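Local coordinates for protein MIP07328p (Drosophila melanogaster, PDB 6FKK) that probably acts as a chemorepellent axon guidance cue by binding semaphorin receptors, here as the sema and PSI domains of semaphorin 1b, at residues 183-188 with 244-249; 238-243 with 350-355. All blocks are in the same frame, centred on the assembly; numbering follows the deposited sequence.

Interaction 1. Residues 183-188 with 244-249; sequences RTEQYD and GKSWTS
The backbones of 183-188 and 244-249 draw closest where the CA of Arg183 lies 4.9 Å from the CA of Ser246, both in loops. One backbone hydrogen bond joins them, from Arg183 N to Lys245 O at 3.0 Å, the N-H...O angle being 160°. The donor sits above the carbonyl plane of Lys245. A CA-H...O contact runs the other way, from Ser246 CA to the carbonyl oxygen of Arg183.

With its chi1 of 67°, Arg183 holds CG between its own N and carbonyl carbon, and CG lies 3.7 Å from Lys245 O. The chain then bends at chi3 and Arg183 NE donates to Thr184 O at 2.8 Å, nearly along the C=O axis. This bond and the salt bridge from NH2 to Asp174 help to hold the guanidinium, and Gln186 CB lies over the rim of one face.

Segment 183-188 lies in the loop between strands 175-178 and 196-203 of the sema-domain beta-propeller, and 244-249 in the one between the antiparallel neighbours 225-233 and 251-259. From Glu185 to Asp188 the chain makes a type II beta turn.

Trp247 turns its indole edge to the backbone of Thr184, with Thr184 CA in the ring plane and Thr184 N 3.5 Å from Trp247 CD1. The CG2 methyl of Thr184, beside its own backbone N, crosses obliquely to Trp247 CD1 at 3.8 Å. The indole NE1 is hydrogen-bonded to Ile177 O.

The bend at chi2 of Glu185 brings OE1 to 3.2 Å from Ser246 CB, a van der Waals approach. Its other oxygen, OE2, makes a salt bridge with Lys359, whose NZ is also hydrogen-bonded to Ser246 OG, so one ammonium serves both segments.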
loop_
_atom_site.group_PDB
_atom_site.type_symbol
_atom_site.label_atom_id
_atom_site.label_comp_id
_atom_site.label_asym_id
_atom_site.label_seq_id
_atom_site.Cartn_x
_atom_site.Cartn_y
_atom_site.Cartn_z
ATOM N N ARG A 183 2.446 -11.124 20.500
ATOM C CA ARG A 183 2.786 -11.647 19.186
ATOM C C ARG A 183 1.796 -12.725 18.773
ATOM O O ARG A 183 1.135 -13.349 19.607
ATOM C CB ARG A 183 4.208 -12.221 19.153
ATOM C CG ARG A 183 4.389 -13.467 20.007
ATOM C CD ARG A 183 5.609 -14.259 19.565
ATOM N NE ARG A 183 5.418 -14.846 18.242
ATOM C CZ ARG A 183 6.377 -15.444 17.543
ATOM N NH1 ARG A 183 7.604 -15.531 18.036
ATOM N NH2 ARG A 183 6.110 -15.949 16.345
ATOM N N THR A 184 1.709 -12.936 17.463
ATOM C CA THR A 184 0.935 -14.040 16.924
ATOM C C THR A 184 1.592 -15.372 17.282
ATOM O O THR A 184 2.787 -15.444 17.586
ATOM C CB THR A 184 0.799 -13.911 15.409
ATOM O OG1 THR A 184 2.095 -13.718 14.829
ATOM C CG2 THR A 184 -0.089 -12.731 15.058
ATOM N N GLU A 185 0.791 -16.434 17.238
ATOM C CA GLU A 185 1.250 -17.742 17.692
ATOM C C GLU A 185 2.394 -18.244 16.823
ATOM O O GLU A 185 2.268 -18.334 15.597
ATOM C CB GLU A 185 0.090 -18.738 17.682
ATOM C CG GLU A 185 -1.067 -18.370 18.607
ATOM C CD GLU A 185 -0.692 -18.403 20.081
ATOM O OE1 GLU A 185 0.066 -17.518 20.532
ATOM O OE2 GLU A 185 -1.158 -19.318 20.792
ATOM N N GLN A 186 3.509 -18.573 17.468
ATOM C CA GLN A 186 4.704 -18.996 16.753
ATOM C C GLN A 186 4.503 -20.374 16.132
ATOM O O GLN A 186 3.963 -21.284 16.766
ATOM C CB GLN A 186 5.898 -19.012 17.705
ATOM C CG GLN A 186 7.210 -19.411 17.062
ATOM C CD GLN A 186 8.338 -19.533 18.070
ATOM O OE1 GLN A 186 8.126 -19.924 19.219
ATOM N NE2 GLN A 186 9.546 -19.196 17.642
ATOM N N TYR A 187 4.938 -20.515 14.877
ATOM C CA TYR A 187 4.877 -21.782 14.146
ATOM C C TYR A 187 3.443 -22.293 14.010
ATOM O O TYR A 187 3.205 -23.502 13.945
ATOM C CB TYR A 187 5.765 -22.849 14.799
ATOM C CG TYR A 187 7.217 -22.443 14.955
ATOM C CD1 TYR A 187 7.815 -21.562 14.059
ATOM C CD2 TYR A 187 7.990 -22.939 16.000
ATOM C CE1 TYR A 187 9.141 -21.186 14.200
ATOM C CE2 TYR A 187 9.318 -22.571 16.149
ATOM C CZ TYR A 187 9.887 -21.695 15.247
ATOM O OH TYR A 187 11.207 -21.325 15.390
ATOM N N ASP A 188 2.479 -21.378 13.970
ATOM C CA ASP A 188 1.075 -21.709 13.763
ATOM C C ASP A 188 0.653 -21.159 12.409
ATOM O O ASP A 188 0.652 -19.940 12.202
ATOM C CB ASP A 188 0.202 -21.139 14.882
ATOM C CG ASP A 188 -1.244 -21.604 14.796
ATOM O OD1 ASP A 188 -1.579 -22.369 13.868
ATOM O OD2 ASP A 188 -2.046 -21.203 15.665
ATOM N N GLY A 244 -0.788 -14.577 27.943
ATOM C CA GLY A 244 -0.413 -13.205 28.238
ATOM C C GLY A 244 0.525 -12.573 27.229
ATOM O O GLY A 244 0.676 -11.348 27.228
ATOM N N LYS A 245 1.162 -13.375 26.377
ATOM C CA LYS A 245 2.083 -12.863 25.371
ATOM C C LYS A 245 1.532 -12.974 23.956
ATOM O O LYS A 245 2.270 -12.739 22.994
ATOM C CB LYS A 245 3.427 -13.588 25.460
ATOM C CG LYS A 245 4.233 -13.274 26.706
ATOM C CD LYS A 245 5.603 -13.929 26.635
ATOM C CE LYS A 245 6.461 -13.567 27.836
ATOM N NZ LYS A 245 7.828 -14.149 27.733
ATOM N N SER A 246 0.258 -13.324 23.803
ATOM C CA SER A 246 -0.355 -13.507 22.498
ATOM C C SER A 246 -1.580 -12.612 22.361
ATOM O O SER A 246 -2.202 -12.230 23.356
ATOM C CB SER A 246 -0.750 -14.974 22.272
ATOM O OG SER A 246 -1.493 -15.479 23.368
ATOM N N TRP A 247 -1.916 -12.278 21.118
ATOM C CA TRP A 247 -3.094 -11.464 20.864
ATOM C C TRP A 247 -4.358 -12.215 21.261
ATOM O O TRP A 247 -4.425 -13.446 21.206
ATOM C CB TRP A 247 -3.183 -11.081 19.386
ATOM C CG TRP A 247 -2.033 -10.279 18.857
ATOM C CD1 TRP A 247 -0.958 -10.749 18.157
ATOM C CD2 TRP A 247 -1.856 -8.861 18.957
ATOM N NE1 TRP A 247 -0.120 -9.712 17.822
ATOM C CE2 TRP A 247 -0.650 -8.543 18.302
ATOM C CE3 TRP A 247 -2.600 -7.830 19.540
ATOM C CZ2 TRP A 247 -0.169 -7.239 18.217
ATOM C CZ3 TRP A 247 -2.121 -6.537 19.453
ATOM C CH2 TRP A 247 -0.918 -6.252 18.797
ATOM N N THR A 248 -5.371 -11.455 21.673
ATOM C CA THR A 248 -6.716 -11.976 21.875
ATOM C C THR A 248 -7.707 -11.361 20.900
ATOM O O THR A 248 -8.918 -11.561 21.045
ATOM C CB THR A 248 -7.179 -11.733 23.311
ATOM O OG1 THR A 248 -7.195 -10.325 23.576
ATOM C CG2 THR A 248 -6.240 -12.416 24.288
ATOM N N SER A 249 -7.217 -10.621 19.904
ATOM C CA SER A 249 -8.088 -9.916 18.973
ATOM C C SER A 249 -7.622 -10.055 17.529
ATOM O O SER A 249 -8.000 -9.234 16.687
ATOM C CB SER A 249 -8.173 -8.433 19.339
ATOM O OG SER A 249 -6.903 -7.817 19.228
#

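Interaction 2. Residues 238-243 with 350-355; sequences GGPYSH and LTSIAV
The start of helix 352-360 packs against the turn 240-243 of the sema-domain propeller, with Thr351 at the helix N-cap; its OG1 accepts a weak bond from Ala354 N. No hydrogen bond crosses the contact, so ring orientation and apolar overlap define it.

His243 lies broadside to Val355. The valine CB stands 4.2 Å from the centroid of the His243 ring and only 11° off the ring normal, a CH-pi contact over the face. The two side chains slide past each other in opposite directions, and Val355 CG1, anti to the valine backbone N (chi1 179°), comes 3.5 Å from His243 ND1. Ser352 approaches differently: its OG is near the ring plane, at the edge, 3.8 Å from His243 NE2, which is too long to count as a hydrogen bond.

The ring's polar partner is Lys359, hydrogen-bonded through NZ to ND1; this is consistent with ND1 acting as acceptor, and the lysine charge would probably disfavour protonation of the imidazole. An alanine here would remove the ring, and would probably loosen the packing against Val355 and leave Lys359 less well held.

The main chain that carries the ring is held by His243 N to Pro240 O at 3.0 Å and by Gly239 N to His243 O.

Pro240 and Val355 meet tip to tip. Pro240 CG and CD both lie against Leu350 O, just before the helix. The valine's second methyl, CG2, beside its own backbone N, completes the packing 3.9 Å from Pro240 CD.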
loop_
_atom_site.group_PDB
_atom_site.type_symbol
_atom_site.label_atom_id
_atom_site.label_comp_id
_atom_site.label_asym_id
_atom_site.label_seq_id
_atom_site.Cartn_x
_atom_site.Cartn_y
_atom_site.Cartn_z
ATOM N N GLY A 238 -3.340 -8.831 26.046
ATOM C CA GLY A 238 -3.131 -10.260 26.124
ATOM C C GLY A 238 -4.225 -10.955 26.911
ATOM O O GLY A 238 -5.146 -10.340 27.453
ATOM N N GLY A 239 -4.115 -12.279 26.970
ATOM C CA GLY A 239 -5.079 -13.091 27.673
ATOM C C GLY A 239 -4.570 -13.567 29.017
ATOM O O GLY A 239 -3.503 -13.160 29.488
ATOM N N PRO A 240 -5.327 -14.448 29.661
ATOM C CA PRO A 240 -4.931 -14.938 30.981
ATOM C C PRO A 240 -3.865 -16.017 30.895
ATOM O O PRO A 240 -3.800 -16.793 29.939
ATOM C CB PRO A 240 -6.237 -15.509 31.544
ATOM C CG PRO A 240 -6.950 -15.999 30.329
ATOM C CD PRO A 240 -6.620 -15.012 29.231
ATOM N N TYR A 241 -3.013 -16.042 31.922
ATOM C CA TYR A 241 -2.035 -17.112 32.148
ATOM C C TYR A 241 -1.108 -17.199 30.941
ATOM O O TYR A 241 -0.462 -16.190 30.609
ATOM C CB TYR A 241 -2.798 -18.390 32.501
ATOM C CG TYR A 241 -3.628 -18.275 33.761
ATOM C CD1 TYR A 241 -3.287 -17.372 34.760
ATOM C CD2 TYR A 241 -4.753 -19.067 33.951
ATOM C CE1 TYR A 241 -4.041 -17.261 35.913
ATOM C CE2 TYR A 241 -5.514 -18.964 35.104
ATOM C CZ TYR A 241 -5.153 -18.059 36.081
ATOM O OH TYR A 241 -5.905 -17.952 37.229
ATOM N N SER A 242 -1.004 -18.346 30.264
ATOM C CA SER A 242 -0.062 -18.509 29.163
ATOM C C SER A 242 -0.441 -17.700 27.929
ATOM O O SER A 242 0.385 -17.569 27.019
ATOM C CB SER A 242 0.058 -19.991 28.798
ATOM O OG SER A 242 -1.217 -20.604 28.715
ATOM N N HIS A 243 -1.654 -17.160 27.872
ATOM C CA HIS A 243 -2.065 -16.312 26.765
ATOM C C HIS A 243 -1.605 -14.869 26.928
ATOM O O HIS A 243 -1.994 -14.017 26.123
ATOM C CB HIS A 243 -3.589 -16.347 26.608
ATOM C CG HIS A 243 -4.168 -17.727 26.567
ATOM N ND1 HIS A 243 -4.121 -18.522 25.442
ATOM C CD2 HIS A 243 -4.820 -18.449 27.510
ATOM C CE1 HIS A 243 -4.712 -19.676 25.695
ATOM N NE2 HIS A 243 -5.145 -19.657 26.943
ATOM N N LEU A 350 -10.623 -12.131 29.824
ATOM C CA LEU A 350 -11.224 -13.130 28.953
ATOM C C LEU A 350 -10.845 -14.531 29.413
ATOM O O LEU A 350 -9.797 -14.746 30.028
ATOM C CB LEU A 350 -10.784 -12.912 27.505
ATOM C CG LEU A 350 -11.301 -11.638 26.836
ATOM C CD1 LEU A 350 -10.756 -11.505 25.423
ATOM C CD2 LEU A 350 -12.818 -11.636 26.828
ATOM N N THR A 351 -11.715 -15.491 29.117
ATOM C CA THR A 351 -11.488 -16.863 29.536
ATOM C C THR A 351 -10.572 -17.583 28.552
ATOM O O THR A 351 -10.392 -17.163 27.406
ATOM C CB THR A 351 -12.812 -17.616 29.661
ATOM O OG1 THR A 351 -13.570 -17.455 28.455
ATOM C CG2 THR A 351 -13.616 -17.084 30.835
ATOM N N SER A 352 -9.982 -18.686 29.022
ATOM C CA SER A 352 -9.125 -19.482 28.152
ATOM C C SER A 352 -9.909 -20.078 26.992
ATOM O O SER A 352 -9.362 -20.241 25.895
ATOM C CB SER A 352 -8.440 -20.589 28.952
ATOM O OG SER A 352 -7.505 -20.045 29.866
ATOM N N ILE A 353 -11.185 -20.404 27.208
ATOM C CA ILE A 353 -12.000 -20.937 26.123
ATOM C C ILE A 353 -12.241 -19.868 25.065
ATOM O O ILE A 353 -12.298 -20.164 23.865
ATOM C CB ILE A 353 -13.322 -21.512 26.672
ATOM C CG1 ILE A 353 -14.178 -20.423 27.326
ATOM C CG2 ILE A 353 -13.040 -22.619 27.673
ATOM C CD1 ILE A 353 -15.317 -19.915 26.452
ATOM N N ALA A 354 -12.367 -18.607 25.487
ATOM C CA ALA A 354 -12.614 -17.533 24.534
ATOM C C ALA A 354 -11.346 -17.167 23.774
ATOM O O ALA A 354 -11.401 -16.837 22.584
ATOM C CB ALA A 354 -13.183 -16.311 25.255
ATOM N N VAL A 355 -10.193 -17.221 24.445
ATOM C CA VAL A 355 -8.935 -16.905 23.776
ATOM C C VAL A 355 -8.534 -18.035 22.836
ATOM O O VAL A 355 -8.088 -17.793 21.707
ATOM C CB VAL A 355 -7.835 -16.610 24.812
ATOM C CG1 VAL A 355 -6.518 -16.305 24.115
ATOM C CG2 VAL A 355 -8.247 -15.451 25.710
#

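Both contacts use the connection between strands 225-233 and 251-259, interaction 1 through 244-249 and interaction 2 through 238-243, and their centres are about 11 Å apart. Each is partly buried, interaction 2 lying farther out, its centre about 33 Å from the chain centre against about 25 Å. Their chemistry differs: interaction 1 has a backbone hydrogen bond between loops and an indole edge, whereas interaction 2 sets a proline against the carbonyl just before a helix and an imidazole face against a valine of its first turn. Thr248 touches both sides of interaction 2, its CG2 lying 3.9 Å from Val355 CG1 and also packing on Gly239 N. Lys359, on helix 352-360, binds Glu185, Ser246 and His243, so its ammonium ties the two polar networks together.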